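Local coordinates for cellulose hydrolase (Bacillus licheniformis, PDB 4YZT), which hydrolyses internal beta-1,4-glucosidic bonds of cellulose as a family 5 endoglucanase, here holding cellotetraose in its cleft, at residues Val75-His80 / Leu113-Asp118; Trp93-Glu98 / Ala145-Asn150; Ile218-His223 / Glu263-Ile268. All coordinates share one frame; numbering follows the deposited sequence.

Contact 1. Residues Val75-His80 / Leu113-Asp118; sequences VTWDSH and LNIHHD. With BGC (beta-D-glucopyranose), chain B; BGC (beta-D-glucopyranose), chain C.
The carboxylate of D118 reaches two successive backbone amides of the facing loop, one firmly and one weakly. OD1 takes the amide of W77 on its syn lone pair (W77 N to D118 OD1 2.8 Å), while OD2 receives a weak, strongly bent bond from D78 N and also a hydrogen bond from W122 NE1. With CG anti to its own carbonyl carbon, beside the backbone N (chi1 -54°), D118 brings its acid group to the backbone at W77 and D78. The indole of W77 is fixed separately: NE1 points almost straight at N114 O, 3.1 Å away and near the ring plane, and CD1 lies against I115 CG1. These bonds join the loop after strand 70-73 to the end of strand 110-114, neighbouring parallel strands of the TIM barrel, where loops at the C-terminal ends of the strands form the sugar-binding cleft. N114 works in both directions here. Its OD1 accepts V75 N at 3.0 Å, and its ND2 donates within the ring plane of H116 to ND1 at 3.1 Å, which sets the rotation of that imidazole. The opposite nitrogen, H116 NE2, then meets O3 of the chain B glucose at 3.1 Å, nearly straight. T76 OG1, hydrogen-bonded also to D42 O, receives the H117 amide, and H117 CE1 approaches the same glucose O3 to 3.3 Å.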
loop_
_atom_site.group_PDB
_atom_site.type_symbol
_atom_site.label_atom_id
_atom_site.label_comp_id
_atom_site.label_asym_id
_atom_site.label_seq_id
_atom_site.Cartn_x
_atom_site.Cartn_y
_atom_site.Cartn_z
ATOM N N VAL A 75 8.221 3.826 -14.421
ATOM C CA VAL A 75 8.997 4.902 -15.040
ATOM C C VAL A 75 8.073 5.865 -15.780
ATOM O O VAL A 75 7.262 5.454 -16.623
ATOM C CB VAL A 75 10.047 4.366 -16.020
ATOM C CG1 VAL A 75 10.774 5.524 -16.700
ATOM C CG2 VAL A 75 11.033 3.442 -15.305
ATOM N N THR A 76 8.185 7.142 -15.444
ATOM C CA THR A 76 7.462 8.175 -16.157
ATOM C C THR A 76 8.426 8.803 -17.154
ATOM O O THR A 76 9.443 9.387 -16.767
ATOM C CB THR A 76 6.876 9.211 -15.187
ATOM O OG1 THR A 76 5.960 8.546 -14.302
ATOM C CG2 THR A 76 6.144 10.327 -15.942
ATOM N N TRP A 77 8.124 8.653 -18.442
ATOM C CA TRP A 77 9.055 9.052 -19.498
ATOM C C TRP A 77 8.885 10.508 -19.931
ATOM O O TRP A 77 9.827 11.119 -20.448
ATOM C CB TRP A 77 8.902 8.108 -20.714
ATOM C CG TRP A 77 9.211 6.655 -20.349
ATOM C CD1 TRP A 77 8.348 5.745 -19.798
ATOM C CD2 TRP A 77 10.468 5.980 -20.485
ATOM N NE1 TRP A 77 8.995 4.551 -19.581
ATOM C CE2 TRP A 77 10.296 4.667 -19.992
ATOM C CE3 TRP A 77 11.725 6.358 -20.960
ATOM C CZ2 TRP A 77 11.329 3.728 -19.983
ATOM C CZ3 TRP A 77 12.748 5.427 -20.952
ATOM C CH2 TRP A 77 12.544 4.127 -20.471
ATOM N N ASP A 78 7.687 11.041 -19.693
ATOM C CA ASP A 78 7.229 12.374 -20.142
ATOM C C ASP A 78 8.288 13.467 -20.379
ATOM O O ASP A 78 8.536 13.869 -21.523
ATOM C CB ASP A 78 6.204 12.893 -19.123
ATOM C CG ASP A 78 5.571 14.215 -19.533
ATOM O OD1 ASP A 78 5.093 14.324 -20.684
ATOM O OD2 ASP A 78 5.541 15.141 -18.690
ATOM N N SER A 79 8.922 13.955 -19.318
ATOM C CA SER A 79 9.802 15.117 -19.462
ATOM C C SER A 79 11.081 14.767 -20.217
ATOM O O SER A 79 11.834 15.658 -20.620
ATOM C CB SER A 79 10.153 15.716 -18.094
ATOM O OG SER A 79 11.191 14.993 -17.450
ATOM N N HIS A 80 11.314 13.474 -20.422
ATOM C CA HIS A 80 12.533 13.011 -21.078
ATOM C C HIS A 80 12.312 12.643 -22.547
ATOM O O HIS A 80 13.232 12.170 -23.217
ATOM C CB HIS A 80 13.103 11.807 -20.307
ATOM C CG HIS A 80 13.057 11.970 -18.817
ATOM N ND1 HIS A 80 12.048 11.442 -18.037
ATOM C CD2 HIS A 80 13.889 12.618 -17.969
ATOM C CE1 HIS A 80 12.266 11.754 -16.770
ATOM N NE2 HIS A 80 13.378 12.464 -16.702
ATOM N N LEU A 113 9.241 -3.541 -16.081
ATOM C CA LEU A 113 9.540 -2.179 -16.519
ATOM C C LEU A 113 8.326 -1.634 -17.262
ATOM O O LEU A 113 7.780 -2.335 -18.123
ATOM C CB LEU A 113 10.786 -2.155 -17.407
ATOM C CG LEU A 113 11.213 -0.825 -18.053
ATOM C CD1 LEU A 113 11.711 0.179 -17.020
ATOM C CD2 LEU A 113 12.271 -1.063 -19.132
ATOM N N ASN A 114 7.887 -0.412 -16.942
ATOM C CA ASN A 114 6.666 0.088 -17.595
ATOM C C ASN A 114 6.761 1.506 -18.129
ATOM O O ASN A 114 7.837 2.110 -18.144
ATOM C CB ASN A 114 5.455 -0.037 -16.641
ATOM C CG ASN A 114 5.370 1.078 -15.574
ATOM O OD1 ASN A 114 6.105 2.072 -15.581
ATOM N ND2 ASN A 114 4.413 0.915 -14.665
ATOM N N ILE A 115 5.620 1.999 -18.605
ATOM C CA ILE A 115 5.361 3.415 -18.813
ATOM C C ILE A 115 4.307 3.800 -17.766
ATOM O O ILE A 115 3.239 3.189 -17.715
ATOM C CB ILE A 115 4.852 3.711 -20.239
ATOM C CG1 ILE A 115 5.937 3.388 -21.283
ATOM C CG2 ILE A 115 4.352 5.158 -20.358
ATOM C CD1 ILE A 115 5.571 3.795 -22.715
ATOM N N HIS A 116 4.599 4.789 -16.920
ATOM C CA HIS A 116 3.754 5.020 -15.760
ATOM C C HIS A 116 2.875 6.280 -15.870
ATOM O O HIS A 116 1.805 6.239 -16.501
ATOM C CB HIS A 116 4.624 5.054 -14.483
ATOM C CG HIS A 116 3.880 4.647 -13.243
ATOM N ND1 HIS A 116 3.541 3.336 -12.973
ATOM C CD2 HIS A 116 3.365 5.384 -12.229
ATOM C CE1 HIS A 116 2.885 3.281 -11.830
ATOM N NE2 HIS A 116 2.767 4.512 -11.354
ATOM N N HIS A 117 3.302 7.400 -15.283
ATOM C CA HIS A 117 2.396 8.555 -15.194
ATOM C C HIS A 117 2.213 9.304 -16.511
ATOM O O HIS A 117 1.381 10.216 -16.599
ATOM C CB HIS A 117 2.859 9.509 -14.100
ATOM C CG HIS A 117 2.595 8.987 -12.718
ATOM N ND1 HIS A 117 1.440 8.310 -12.394
ATOM C CD2 HIS A 117 3.343 9.025 -11.589
ATOM C CE1 HIS A 117 1.483 7.958 -11.118
ATOM N NE2 HIS A 117 2.627 8.377 -10.611
ATOM N N ASP A 118 2.948 8.893 -17.545
ATOM C CA ASP A 118 2.604 9.278 -18.911
ATOM C C ASP A 118 1.121 9.040 -19.210
ATOM O O ASP A 118 0.523 9.753 -20.024
ATOM C CB ASP A 118 3.454 8.498 -19.902
ATOM C CG ASP A 118 4.922 8.637 -19.617
ATOM O OD1 ASP A 118 5.448 7.832 -18.804
ATOM O OD2 ASP A 118 5.528 9.560 -20.195
HETATM C C2 BGC B . -0.908 4.353 -9.265
HETATM C C3 BGC B . 0.128 4.746 -8.271
HETATM C C4 BGC B . -0.456 5.446 -7.126
HETATM C C5 BGC B . -1.512 4.545 -6.484
HETATM C C6 BGC B . -2.152 5.069 -5.227
HETATM C C1 BGC B . -1.893 3.536 -8.474
HETATM O O1 BGC B . -2.762 2.728 -9.209
HETATM O O2 BGC B . -0.363 3.488 -10.310
HETATM O O3 BGC B . 1.236 5.541 -8.890
HETATM O O4 BGC B . 0.623 5.782 -6.183
HETATM O O5 BGC B . -2.564 4.338 -7.479
HETATM O O6 BGC B . -2.916 6.210 -5.586
HETATM C C2 BGC C . 1.490 7.372 -4.627
HETATM C C3 BGC C . 1.436 8.801 -4.187
HETATM C C4 BGC C . 1.677 9.715 -5.347
HETATM C C5 BGC C . 0.692 9.434 -6.467
HETATM C C6 BGC C . 0.990 10.325 -7.645
HETATM C C1 BGC C . 0.511 7.121 -5.745
HETATM O O2 BGC C . 1.211 6.469 -3.534
HETATM O O3 BGC C . 2.411 9.004 -3.117
HETATM O O4 BGC C . 1.535 11.146 -4.994
HETATM O O5 BGC C . 0.744 8.022 -6.901
HETATM O O6 BGC C . -0.049 10.217 -8.616
#

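Contact 2. Residues Trp93-Glu98 / Ala145-Asn150; sequences WMNRVE and AERFKN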
loop_
_atom_site.group_PDB
_atom_site.type_symbol
_atom_site.label_atom_id
_atom_site.label_comp_id
_atom_site.label_asym_id
_atom_site.label_seq_id
_atom_site.Cartn_x
_atom_site.Cartn_y
_atom_site.Cartn_z
ATOM N N TRP A 93 18.694 9.835 -19.662
ATOM C CA TRP A 93 17.571 9.207 -18.975
ATOM C C TRP A 93 17.513 7.725 -19.320
ATOM O O TRP A 93 17.368 6.887 -18.432
ATOM C CB TRP A 93 16.240 9.880 -19.337
ATOM C CG TRP A 93 15.056 9.256 -18.643
ATOM C CD1 TRP A 93 14.062 8.508 -19.213
ATOM C CD2 TRP A 93 14.753 9.331 -17.247
ATOM N NE1 TRP A 93 13.155 8.116 -18.253
ATOM C CE2 TRP A 93 13.561 8.602 -17.036
ATOM C CE3 TRP A 93 15.385 9.932 -16.149
ATOM C CZ2 TRP A 93 12.978 8.464 -15.762
ATOM C CZ3 TRP A 93 14.804 9.805 -14.888
ATOM C CH2 TRP A 93 13.613 9.073 -14.708
ATOM N N MET A 94 17.627 7.398 -20.606
ATOM C CA MET A 94 17.609 5.996 -20.991
ATOM C C MET A 94 18.769 5.249 -20.332
ATOM O O MET A 94 18.602 4.121 -19.874
ATOM C CB MET A 94 17.671 5.823 -22.505
ATOM C CG MET A 94 17.463 4.378 -22.939
ATOM S SD MET A 94 15.779 3.764 -22.707
ATOM C CE MET A 94 15.058 4.329 -24.250
ATOM N N ASN A 95 19.934 5.884 -20.261
ATOM C CA ASN A 95 21.063 5.261 -19.579
ATOM C C ASN A 95 20.755 5.005 -18.110
ATOM O O ASN A 95 21.148 3.970 -17.562
ATOM C CB ASN A 95 22.330 6.111 -19.683
ATOM C CG ASN A 95 22.926 6.109 -21.075
ATOM O OD1 ASN A 95 22.560 5.292 -21.920
ATOM N ND2 ASN A 95 23.857 7.027 -21.318
ATOM N N ARG A 96 20.066 5.949 -17.471
ATOM C CA ARG A 96 19.757 5.818 -16.054
ATOM C C ARG A 96 18.727 4.707 -15.832
ATOM O O ARG A 96 18.871 3.907 -14.908
ATOM C CB ARG A 96 19.260 7.156 -15.478
ATOM C CG ARG A 96 18.686 7.070 -14.066
ATOM C CD ARG A 96 19.732 6.664 -13.002
ATOM N NE ARG A 96 19.150 6.634 -11.651
ATOM C CZ ARG A 96 19.774 6.172 -10.568
ATOM N NH1 ARG A 96 20.999 5.674 -10.657
ATOM N NH2 ARG A 96 19.162 6.180 -9.391
ATOM N N VAL A 97 17.698 4.645 -16.678
ATOM C CA VAL A 97 16.695 3.594 -16.540
ATOM C C VAL A 97 17.359 2.227 -16.722
ATOM O O VAL A 97 17.057 1.285 -15.983
ATOM C CB VAL A 97 15.528 3.753 -17.547
ATOM C CG1 VAL A 97 14.571 2.565 -17.445
ATOM C CG2 VAL A 97 14.763 5.061 -17.293
ATOM N N GLU A 98 18.289 2.122 -17.674
ATOM C CA GLU A 98 19.005 0.855 -17.878
ATOM C C GLU A 98 19.868 0.511 -16.665
ATOM O O GLU A 98 19.915 -0.642 -16.235
ATOM C CB GLU A 98 19.884 0.882 -19.137
ATOM C CG GLU A 98 20.574 -0.462 -19.352
ATOM C CD GLU A 98 21.414 -0.571 -20.613
ATOM O OE1 GLU A 98 21.611 0.440 -21.325
ATOM O OE2 GLU A 98 21.912 -1.694 -20.859
ATOM N N ALA A 145 11.780 -0.846 -26.322
ATOM C CA ALA A 145 11.948 -2.247 -26.717
ATOM C C ALA A 145 13.340 -2.534 -27.271
ATOM O O ALA A 145 13.943 -3.578 -26.977
ATOM C CB ALA A 145 10.890 -2.634 -27.745
ATOM N N GLU A 146 13.843 -1.611 -28.087
ATOM C CA GLU A 146 15.142 -1.795 -28.721
ATOM C C GLU A 146 16.279 -1.762 -27.695
ATOM O O GLU A 146 17.185 -2.597 -27.751
ATOM C CB GLU A 146 15.385 -0.726 -29.792
ATOM C CG GLU A 146 14.552 -0.863 -31.055
ATOM C CD GLU A 146 15.048 -1.927 -32.013
ATOM O OE1 GLU A 146 16.118 -2.527 -31.769
ATOM O OE2 GLU A 146 14.367 -2.154 -33.041
ATOM N N ARG A 147 16.237 -0.803 -26.772
ATOM C CA ARG A 147 17.276 -0.689 -25.750
ATOM C C ARG A 147 17.358 -1.952 -24.888
ATOM O O ARG A 147 18.441 -2.423 -24.570
ATOM C CB ARG A 147 17.030 0.534 -24.853
ATOM C CG ARG A 147 18.039 0.693 -23.702
ATOM C CD ARG A 147 19.498 0.766 -24.196
ATOM N NE ARG A 147 19.861 2.112 -24.637
ATOM C CZ ARG A 147 20.532 2.986 -23.894
ATOM N NH1 ARG A 147 20.941 2.654 -22.677
ATOM N NH2 ARG A 147 20.802 4.185 -24.370
ATOM N N PHE A 148 16.204 -2.504 -24.522
ATOM C CA PHE A 148 16.156 -3.618 -23.578
ATOM C C PHE A 148 15.933 -4.970 -24.265
ATOM O O PHE A 148 15.664 -5.973 -23.609
ATOM C CB PHE A 148 15.060 -3.346 -22.534
ATOM C CG PHE A 148 15.399 -2.211 -21.599
ATOM C CD1 PHE A 148 16.094 -2.459 -20.418
ATOM C CD2 PHE A 148 15.048 -0.899 -21.908
ATOM C CE1 PHE A 148 16.422 -1.411 -19.538
ATOM C CE2 PHE A 148 15.371 0.151 -21.041
ATOM C CZ PHE A 148 16.070 -0.110 -19.855
ATOM N N LYS A 149 16.076 -4.983 -25.585
ATOM C CA LYS A 149 15.828 -6.176 -26.403
ATOM C C LYS A 149 16.600 -7.436 -25.960
ATOM O O LYS A 149 16.070 -8.553 -25.996
ATOM C CB LYS A 149 16.169 -5.857 -27.861
ATOM C CG LYS A 149 16.120 -7.063 -28.791
ATOM C CD LYS A 149 16.369 -6.670 -30.245
ATOM C CE LYS A 149 16.449 -7.909 -31.127
ATOM N NZ LYS A 149 16.615 -7.583 -32.580
ATOM N N ASN A 150 17.844 -7.245 -25.528
ATOM C CA ASN A 150 18.756 -8.353 -25.276
ATOM C C ASN A 150 18.890 -8.746 -23.819
ATOM O O ASN A 150 19.712 -9.611 -23.475
ATOM C CB ASN A 150 20.128 -8.001 -25.839
ATOM C CG ASN A 150 20.086 -7.818 -27.330
ATOM O OD1 ASN A 150 19.503 -8.639 -28.045
ATOM N ND2 ASN A 150 20.664 -6.723 -27.814
#
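Polar bonds between R147 and the pair N95 and E98 form the outer part of this helix-helix contact. The arginine chain, bent at chi2 and chi3, carries its guanidinium across to helix 91-105 and grips N95 end-on: NH1 and NH2 both donate to N95 OD1, each at 3.2 Å, and the oxygen lies only 4° from the guanidinium plane. NH1 also makes a salt bridge to E98 OE1 at 2.7 Å. The carboxylate and guanidinium planes are turned 65° apart, and NH1 meets OE1 almost along its C-O bond. E98 runs out extended to this point, and its second oxygen, OE2, makes a salt bridge to K151, so the acid meets two positive charges, which would probably favour its ionised form. One face of the guanidinium is also packed, M94 CG lying 3.5 Å from its plane over the centre. An alanine in place of R147 would probably leave N95 OD1 without these two donors and E98 OE1 without its charged mate, and open a gap beside M94 CG.

Apolar contacts lie deeper, around the ring of F148. M94 SD makes an oblique Met-aromatic contact with it, coming within 4.0 Å of F148 CE2, while V97 CG1 is 3.9 Å from F148 CZ. The same CZ approaches E98 CA at 3.7 Å, bringing the ring tip against the helix backbone. F148 follows the end of helix 130-147 and turns inward onto strands 110-114 and 155-158, so that two adjacent outer helices of the TIM barrel and the strands beneath them meet around one phenyl ring.

Contact 3. Residues Ile218-His223 / Glu263-Ile268; sequences IVLTYH and EGYPVI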
loop_
_atom_site.group_PDB
_atom_site.type_symbol
_atom_site.label_atom_id
_atom_site.label_comp_id
_atom_site.label_asym_id
_atom_site.label_seq_id
_atom_site.Cartn_x
_atom_site.Cartn_y
_atom_site.Cartn_z
ATOM N N ILE A 218 1.781 -13.398 -23.175
ATOM C CA ILE A 218 1.302 -12.210 -22.468
ATOM C C ILE A 218 0.917 -12.563 -21.047
ATOM O O ILE A 218 0.650 -13.714 -20.736
ATOM C CB ILE A 218 0.084 -11.544 -23.154
ATOM C CG1 ILE A 218 -1.056 -12.543 -23.363
ATOM C CG2 ILE A 218 0.482 -10.900 -24.484
ATOM C CD1 ILE A 218 -2.342 -11.881 -23.864
ATOM N N VAL A 219 0.916 -11.543 -20.195
ATOM C CA VAL A 219 0.496 -11.641 -18.796
ATOM C C VAL A 219 -0.591 -10.584 -18.588
ATOM O O VAL A 219 -0.491 -9.465 -19.127
ATOM C CB VAL A 219 1.679 -11.422 -17.833
ATOM C CG1 VAL A 219 1.217 -11.414 -16.361
ATOM C CG2 VAL A 219 2.728 -12.501 -18.049
ATOM N N LEU A 220 -1.644 -10.929 -17.851
ATOM C CA LEU A 220 -2.719 -9.965 -17.605
ATOM C C LEU A 220 -2.484 -9.274 -16.268
ATOM O O LEU A 220 -1.860 -9.848 -15.376
ATOM C CB LEU A 220 -4.087 -10.650 -17.623
ATOM C CG LEU A 220 -4.365 -11.534 -18.846
ATOM C CD1 LEU A 220 -5.794 -12.063 -18.822
ATOM C CD2 LEU A 220 -4.054 -10.803 -20.154
ATOM N N THR A 221 -2.982 -8.048 -16.124
ATOM C CA THR A 221 -2.781 -7.327 -14.879
ATOM C C THR A 221 -4.004 -6.525 -14.460
ATOM O O THR A 221 -4.835 -6.143 -15.285
ATOM C CB THR A 221 -1.557 -6.376 -14.979
ATOM O OG1 THR A 221 -1.133 -5.970 -13.663
ATOM C CG2 THR A 221 -1.871 -5.157 -15.855
ATOM N N TYR A 222 -4.109 -6.311 -13.156
ATOM C CA TYR A 222 -5.019 -5.327 -12.574
ATOM C C TYR A 222 -4.373 -4.833 -11.284
ATOM O O TYR A 222 -3.364 -5.398 -10.821
ATOM C CB TYR A 222 -6.418 -5.918 -12.320
ATOM C CG TYR A 222 -6.475 -7.053 -11.319
ATOM C CD1 TYR A 222 -6.789 -6.815 -9.986
ATOM C CD2 TYR A 222 -6.229 -8.368 -11.709
ATOM C CE1 TYR A 222 -6.838 -7.851 -9.067
ATOM C CE2 TYR A 222 -6.282 -9.419 -10.789
ATOM C CZ TYR A 222 -6.587 -9.150 -9.470
ATOM O OH TYR A 222 -6.648 -10.171 -8.546
ATOM N N HIS A 223 -4.932 -3.764 -10.723
ATOM C CA HIS A 223 -4.514 -3.281 -9.412
ATOM C C HIS A 223 -5.667 -3.490 -8.437
ATOM O O HIS A 223 -6.844 -3.489 -8.833
ATOM C CB HIS A 223 -4.119 -1.798 -9.463
ATOM C CG HIS A 223 -2.959 -1.515 -10.371
ATOM N ND1 HIS A 223 -2.538 -0.234 -10.656
ATOM C CD2 HIS A 223 -2.123 -2.347 -11.041
ATOM C CE1 HIS A 223 -1.495 -0.289 -11.472
ATOM N NE2 HIS A 223 -1.231 -1.561 -11.727
ATOM N N GLU A 263 -7.708 -20.662 -17.653
ATOM C CA GLU A 263 -7.607 -20.807 -19.104
ATOM C C GLU A 263 -6.162 -20.622 -19.590
ATOM O O GLU A 263 -5.901 -20.586 -20.795
ATOM C CB GLU A 263 -8.524 -19.808 -19.822
ATOM C CG GLU A 263 -10.018 -20.069 -19.635
ATOM C CD GLU A 263 -10.415 -21.489 -19.983
ATOM O OE1 GLU A 263 -10.013 -21.975 -21.062
ATOM O OE2 GLU A 263 -11.128 -22.123 -19.175
ATOM N N GLY A 264 -5.224 -20.490 -18.656
ATOM C CA GLY A 264 -3.813 -20.448 -19.006
ATOM C C GLY A 264 -3.140 -19.078 -19.053
ATOM O O GLY A 264 -1.954 -18.985 -19.398
ATOM N N TYR A 265 -3.873 -18.020 -18.726
ATOM C CA TYR A 265 -3.284 -16.682 -18.670
ATOM C C TYR A 265 -2.639 -16.406 -17.317
ATOM O O TYR A 265 -3.336 -16.361 -16.304
ATOM C CB TYR A 265 -4.342 -15.595 -18.936
ATOM C CG TYR A 265 -4.830 -15.554 -20.359
ATOM C CD1 TYR A 265 -4.078 -14.935 -21.348
ATOM C CD2 TYR A 265 -6.042 -16.129 -20.716
ATOM C CE1 TYR A 265 -4.515 -14.899 -22.665
ATOM C CE2 TYR A 265 -6.487 -16.100 -22.032
ATOM C CZ TYR A 265 -5.716 -15.476 -22.995
ATOM O OH TYR A 265 -6.148 -15.434 -24.305
ATOM N N PRO A 266 -1.313 -16.188 -17.292
ATOM C CA PRO A 266 -0.714 -15.725 -16.033
ATOM C C PRO A 266 -1.267 -14.350 -15.666
ATOM O O PRO A 266 -1.670 -13.593 -16.559
ATOM C CB PRO A 266 0.784 -15.646 -16.353
ATOM C CG PRO A 266 0.962 -16.492 -17.606
ATOM C CD PRO A 266 -0.320 -16.304 -18.367
ATOM N N VAL A 267 -1.300 -14.032 -14.375
ATOM C CA VAL A 267 -1.827 -12.751 -13.926
ATOM C C VAL A 267 -0.918 -12.113 -12.876
ATOM O O VAL A 267 -0.444 -12.781 -11.934
ATOM C CB VAL A 267 -3.264 -12.905 -13.362
ATOM C CG1 VAL A 267 -3.752 -11.608 -12.709
ATOM C CG2 VAL A 267 -4.237 -13.333 -14.477
ATOM N N ILE A 268 -0.665 -10.819 -13.067
ATOM C CA ILE A 268 0.079 -10.017 -12.108
ATOM C C ILE A 268 -0.815 -8.947 -11.499
ATOM O O ILE A 268 -1.406 -8.142 -12.214
ATOM C CB ILE A 268 1.300 -9.314 -12.751
ATOM C CG1 ILE A 268 2.361 -10.329 -13.159
ATOM C CG2 ILE A 268 1.921 -8.287 -11.770
ATOM C CD1 ILE A 268 3.556 -9.710 -13.911
#
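T221 holds OG1 anti to its backbone N (chi1 -163°), which turns the hydroxyl across to I268 O, and L220 sets CG anti to its carbonyl carbon (chi1 -51°), which brings CD1 within 3.8 Å of Y265 CB. Segment 218-223 lies on strand 218-224 of the eight-stranded TIM barrel, and segment 263-268 leads into its parallel neighbour, strand 267-272; L220 pairs with V267 and T221 with I268. Backbone bonds run from L220 N to P266 O (3.0 Å) and from I268 N to L220 O (2.8 Å), followed by a weak bond from Y222 N to I268 O.

Side chains alternate between the two faces of the sheet. On the face of L220 and V267, Y222 CE2 meets V267 CG1 obliquely at 3.9 Å, and helix 243-261 covers this layer through F260, V256 and I253. On the face of T221 and I268, turned to the barrel interior, V219 CG1 packs against I268 CG1 at 3.6 Å, with I195 of strand 194-196 beside them. Before the strand pairing begins, Y265 receives I218 CD1 at its ring edge, the two side chains lying side by side and pointing the same way. G264, with positive phi, is the C' residue of the Schellman motif that ends helix 243-261 and leads the chain toward strand 267-272. Further along, H223 belongs to the glycan pocket and bonds through ND1 to E162. The I268 carbonyl takes the T221 hydroxyl at 2.6 Å from OG1 to O, the donor tilted 34° from the carbonyl plane.

All three contacts lie in the TIM-barrel domain, at different depths. Contacts 1 and 3 are buried and both reach the closed sheet, contact 3 within paired strands and contact 1 in loops at a strand end, their centres about 22 Å apart and without meeting; contact 2 is partly buried, on the outer helical layer. Contacts 1 and 2 abut, W93 of helix 91-105 packing against W77 and H80, and V97 against L113. Their chemistry follows their place. Contact 3 combines regular strand pairing with aliphatic and aromatic packing, contact 1 replaces that regularity with side chains bonded to backbone near the bound sugar, and contact 2 places a charged cluster outside an apolar layer.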